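Local coordinates for endoglucanase FnCel5A (Fervidobacterium nodosum, PDB 3NCO), which probably hydrolyses internal beta-1,4-glucosidic bonds of cellulose, as a cellulase of glycosyl hydrolase family 5, at residues K48-D56 and W309-K320. Sequence-based numbering, arbitrary orientation.
Sequences KIIKERGFD and WIEPLTTSALGK
Arg53 reaches from the last turn of helix 44-53 to the C-terminal carboxylate, where NH1 (2.9 Å) and NH2 (3.1 Å) both hold Lys320 OXT. NH2 also meets Glu311 OE2 on its syn side at 2.7 Å, close to the guanidinium plane, and NE adds a weak bond to the same oxygen. Glu311 OE1 in turn takes the amide and hydroxyl of Thr315 from opposite faces, which fixes the carboxylate. Lys320 NZ bonds Gly54 O on a lone pair at 3.1 Å; Gly54 itself closes the helix in a Schellman motif. At the indole edge, a water links Trp309 NE1 to Ile49 O.

Among apolar contacts, chi1 of -178° swings Arg53 CG over the indole face, and the bend at chi2 (60°) turns the chain on toward the carboxylates. Cutting Arg53 back to alanine is likely to leave Glu311 and Lys320 without this shared partner and strip the aliphatic cover from one indole face. Leu318 CD2 sits above the centre of the Phe55 ring, while Phe55 CE2 touches Trp309 CH2 obliquely.

These side chains bridge well-separated helices, tying the C-terminus to the first beta-alpha unit of the eight-stranded TIM barrel, where Phe55 touches Ile24 and Leu318 His22.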
loop_
_atom_site.group_PDB
_atom_site.type_symbol
_atom_site.label_atom_id
_atom_site.label_comp_id
_atom_site.label_asym_id
_atom_site.label_seq_id
_atom_site.Cartn_x
_atom_site.Cartn_y
_atom_site.Cartn_z
ATOM N N LYS A 48 -9.796 7.097 14.674
ATOM C CA LYS A 48 -11.008 7.884 14.822
ATOM C C LYS A 48 -10.879 9.147 13.970
ATOM O O LYS A 48 -11.817 9.530 13.296
ATOM C CB LYS A 48 -11.252 8.240 16.312
ATOM C CG LYS A 48 -12.421 9.188 16.537
ATOM C CD LYS A 48 -12.552 9.528 18.014
ATOM C CE LYS A 48 -13.627 10.626 18.200
ATOM N NZ LYS A 48 -13.909 11.016 19.614
ATOM N N ILE A 49 -9.691 9.749 13.974
ATOM C CA ILE A 49 -9.393 10.954 13.152
ATOM C C ILE A 49 -9.519 10.689 11.655
ATOM O O ILE A 49 -10.148 11.428 10.900
ATOM C CB ILE A 49 -8.003 11.475 13.552
ATOM C CG1 ILE A 49 -8.086 12.071 14.967
ATOM C CG2 ILE A 49 -7.445 12.507 12.587
ATOM C CD1 ILE A 49 -6.749 12.235 15.658
ATOM N N ILE A 50 -8.889 9.613 11.233
ATOM C CA ILE A 50 -8.987 9.207 9.842
ATOM C C ILE A 50 -10.430 8.957 9.390
ATOM O O ILE A 50 -10.856 9.394 8.314
ATOM C CB ILE A 50 -8.076 7.943 9.606
ATOM C CG1 ILE A 50 -6.582 8.337 9.768
ATOM C CG2 ILE A 50 -8.325 7.295 8.188
ATOM C CD1 ILE A 50 -5.624 7.143 9.783
ATOM N N LYS A 51 -11.176 8.219 10.204
ATOM C CA LYS A 51 -12.556 7.889 9.816
ATOM C C LYS A 51 -13.378 9.167 9.796
ATOM O O LYS A 51 -14.106 9.389 8.828
ATOM C CB LYS A 51 -13.175 6.880 10.784
ATOM C CG LYS A 51 -14.685 6.502 10.463
ATOM C CD LYS A 51 -14.798 5.730 9.154
ATOM C CE LYS A 51 -16.271 5.339 8.830
ATOM N NZ LYS A 51 -16.279 4.408 7.663
ATOM N N GLU A 52 -13.240 10.018 10.835
ATOM C CA GLU A 52 -14.045 11.268 10.889
ATOM C C GLU A 52 -13.827 12.125 9.655
ATOM O O GLU A 52 -14.760 12.834 9.190
ATOM C CB GLU A 52 -13.735 12.154 12.125
ATOM C CG GLU A 52 -13.876 11.490 13.442
ATOM C CD GLU A 52 -13.462 12.373 14.646
ATOM O OE1 GLU A 52 -14.393 12.704 15.438
ATOM O OE2 GLU A 52 -12.232 12.706 14.833
ATOM N N ARG A 53 -12.596 12.138 9.152
ATOM C CA ARG A 53 -12.291 12.978 7.985
ATOM C C ARG A 53 -12.957 12.460 6.722
ATOM O O ARG A 53 -13.195 13.245 5.773
ATOM C CB ARG A 53 -10.775 13.152 7.807
ATOM C CG ARG A 53 -10.374 14.056 6.642
ATOM C CD ARG A 53 -10.943 15.505 6.813
ATOM N NE ARG A 53 -10.568 16.398 5.713
ATOM C CZ ARG A 53 -11.221 16.448 4.547
ATOM N NH1 ARG A 53 -12.282 15.664 4.343
ATOM N NH2 ARG A 53 -10.812 17.275 3.573
ATOM N N GLY A 54 -13.276 11.160 6.723
ATOM C CA GLY A 54 -14.080 10.578 5.660
ATOM C C GLY A 54 -13.351 9.543 4.804
ATOM O O GLY A 54 -13.892 9.093 3.805
ATOM N N PHE A 55 -12.132 9.147 5.212
ATOM C CA PHE A 55 -11.447 8.019 4.545
ATOM C C PHE A 55 -12.232 6.721 4.789
ATOM O O PHE A 55 -12.908 6.604 5.831
ATOM C CB PHE A 55 -10.002 7.885 5.062
ATOM C CG PHE A 55 -9.124 9.029 4.615
ATOM C CD1 PHE A 55 -8.596 9.042 3.336
ATOM C CD2 PHE A 55 -8.875 10.110 5.455
ATOM C CE1 PHE A 55 -7.780 10.097 2.885
ATOM C CE2 PHE A 55 -8.132 11.205 5.022
ATOM C CZ PHE A 55 -7.536 11.185 3.737
ATOM N N ASP A 56 -12.152 5.783 3.829
ATOM C CA ASP A 56 -12.830 4.492 3.983
ATOM C C ASP A 56 -11.951 3.398 4.550
ATOM O O ASP A 56 -12.470 2.414 5.077
ATOM C CB ASP A 56 -13.362 4.008 2.628
ATOM C CG ASP A 56 -14.266 5.021 1.954
ATOM O OD1 ASP A 56 -15.331 5.356 2.506
ATOM O OD2 ASP A 56 -13.857 5.500 0.866
ATOM N N TRP A 309 -5.822 18.680 9.727
ATOM C CA TRP A 309 -5.478 18.291 8.353
ATOM C C TRP A 309 -4.940 19.469 7.524
ATOM O O TRP A 309 -5.418 20.604 7.663
ATOM C CB TRP A 309 -6.709 17.726 7.657
ATOM C CG TRP A 309 -7.219 16.468 8.309
ATOM C CD1 TRP A 309 -8.194 16.377 9.289
ATOM C CD2 TRP A 309 -6.802 15.134 8.029
ATOM N NE1 TRP A 309 -8.377 15.048 9.630
ATOM C CE2 TRP A 309 -7.543 14.272 8.871
ATOM C CE3 TRP A 309 -5.876 14.580 7.140
ATOM C CZ2 TRP A 309 -7.370 12.878 8.858
ATOM C CZ3 TRP A 309 -5.686 13.200 7.141
ATOM C CH2 TRP A 309 -6.451 12.360 7.972
ATOM N N ILE A 310 -3.913 19.199 6.724
ATOM C CA ILE A 310 -3.373 20.162 5.790
ATOM C C ILE A 310 -4.363 20.256 4.648
ATOM O O ILE A 310 -4.734 19.244 4.043
ATOM C CB ILE A 310 -1.976 19.722 5.279
ATOM C CG1 ILE A 310 -1.013 19.620 6.474
ATOM C CG2 ILE A 310 -1.416 20.706 4.207
ATOM C CD1 ILE A 310 0.183 18.702 6.198
ATOM N N GLU A 311 -4.830 21.477 4.397
ATOM C CA GLU A 311 -5.836 21.715 3.371
ATOM C C GLU A 311 -5.330 22.798 2.422
ATOM O O GLU A 311 -4.663 23.743 2.856
ATOM C CB GLU A 311 -7.148 22.219 4.008
ATOM C CG GLU A 311 -7.911 21.184 4.819
ATOM C CD GLU A 311 -8.473 20.024 3.995
ATOM O OE1 GLU A 311 -8.378 20.063 2.752
ATOM O OE2 GLU A 311 -9.019 19.073 4.602
ATOM N N PRO A 312 -5.701 22.700 1.136
ATOM C CA PRO A 312 -6.565 21.677 0.523
ATOM C C PRO A 312 -5.894 20.369 0.080
ATOM O O PRO A 312 -6.541 19.564 -0.615
ATOM C CB PRO A 312 -7.137 22.411 -0.701
ATOM C CG PRO A 312 -6.027 23.332 -1.109
ATOM C CD PRO A 312 -5.324 23.745 0.164
ATOM N N LEU A 313 -4.640 20.143 0.482
ATOM C CA LEU A 313 -3.994 18.878 0.114
ATOM C C LEU A 313 -4.855 17.670 0.486
ATOM O O LEU A 313 -4.948 16.719 -0.307
ATOM C CB LEU A 313 -2.604 18.721 0.738
ATOM C CG LEU A 313 -1.796 17.499 0.252
ATOM C CD1 LEU A 313 -1.542 17.603 -1.243
ATOM C CD2 LEU A 313 -0.480 17.459 1.033
ATOM N N THR A 314 -5.434 17.685 1.692
ATOM C CA THR A 314 -6.225 16.520 2.151
ATOM C C THR A 314 -7.420 16.319 1.261
ATOM O O THR A 314 -7.737 15.194 0.865
ATOM C CB THR A 314 -6.607 16.634 3.651
ATOM O OG1 THR A 314 -5.397 16.657 4.426
ATOM C CG2 THR A 314 -7.496 15.468 4.104
ATOM N N THR A 315 -8.079 17.431 0.943
ATOM C CA THR A 315 -9.221 17.365 0.006
ATOM C C THR A 315 -8.785 16.852 -1.379
ATOM O O THR A 315 -9.511 16.094 -2.033
ATOM C CB THR A 315 -9.930 18.734 -0.065
ATOM O OG1 THR A 315 -10.363 19.085 1.261
ATOM C CG2 THR A 315 -11.132 18.681 -1.007
ATOM N N SER A 316 -7.592 17.242 -1.817
ATOM C CA SER A 316 -7.028 16.642 -3.066
ATOM C C SER A 316 -6.929 15.127 -3.044
ATOM O O SER A 316 -7.222 14.477 -4.066
ATOM C CB SER A 316 -5.634 17.189 -3.397
ATOM O OG SER A 316 -5.746 18.542 -3.876
ATOM N N ALA A 317 -6.498 14.588 -1.894
ATOM C CA ALA A 317 -6.318 13.128 -1.774
ATOM C C ALA A 317 -7.638 12.369 -1.614
ATOM O O ALA A 317 -7.733 11.169 -1.961
ATOM C CB ALA A 317 -5.398 12.798 -0.557
ATOM N N LEU A 318 -8.606 13.026 -0.976
ATOM C CA LEU A 318 -9.845 12.357 -0.556
ATOM C C LEU A 318 -11.020 12.645 -1.474
ATOM O O LEU A 318 -11.869 11.774 -1.726
ATOM C CB LEU A 318 -10.160 12.703 0.899
ATOM C CG LEU A 318 -11.383 12.058 1.532
ATOM C CD1 LEU A 318 -11.315 10.559 1.371
ATOM C CD2 LEU A 318 -11.478 12.481 3.023
ATOM N N GLY A 319 -11.077 13.876 -1.975
ATOM C CA GLY A 319 -12.132 14.267 -2.905
ATOM C C GLY A 319 -13.364 14.837 -2.256
ATOM O O GLY A 319 -14.335 15.129 -2.951
ATOM N N LYS A 320 -13.314 15.012 -0.932
ATOM C CA LYS A 320 -14.387 15.652 -0.185
ATOM C C LYS A 320 -13.830 16.291 1.103
ATOM O O LYS A 320 -14.509 17.135 1.744
ATOM C CB LYS A 320 -15.498 14.639 0.109
ATOM C CG LYS A 320 -15.013 13.446 0.935
ATOM C CD LYS A 320 -16.097 12.394 1.137
ATOM C CE LYS A 320 -15.479 11.243 1.932
ATOM N NZ LYS A 320 -16.464 10.263 2.509
ATOM O OXT LYS A 320 -12.681 16.039 1.502
HETATM O O HOH W 1 -10.615 14.194 11.463
HETATM O O HOH W 2 -16.630 8.079 3.527
#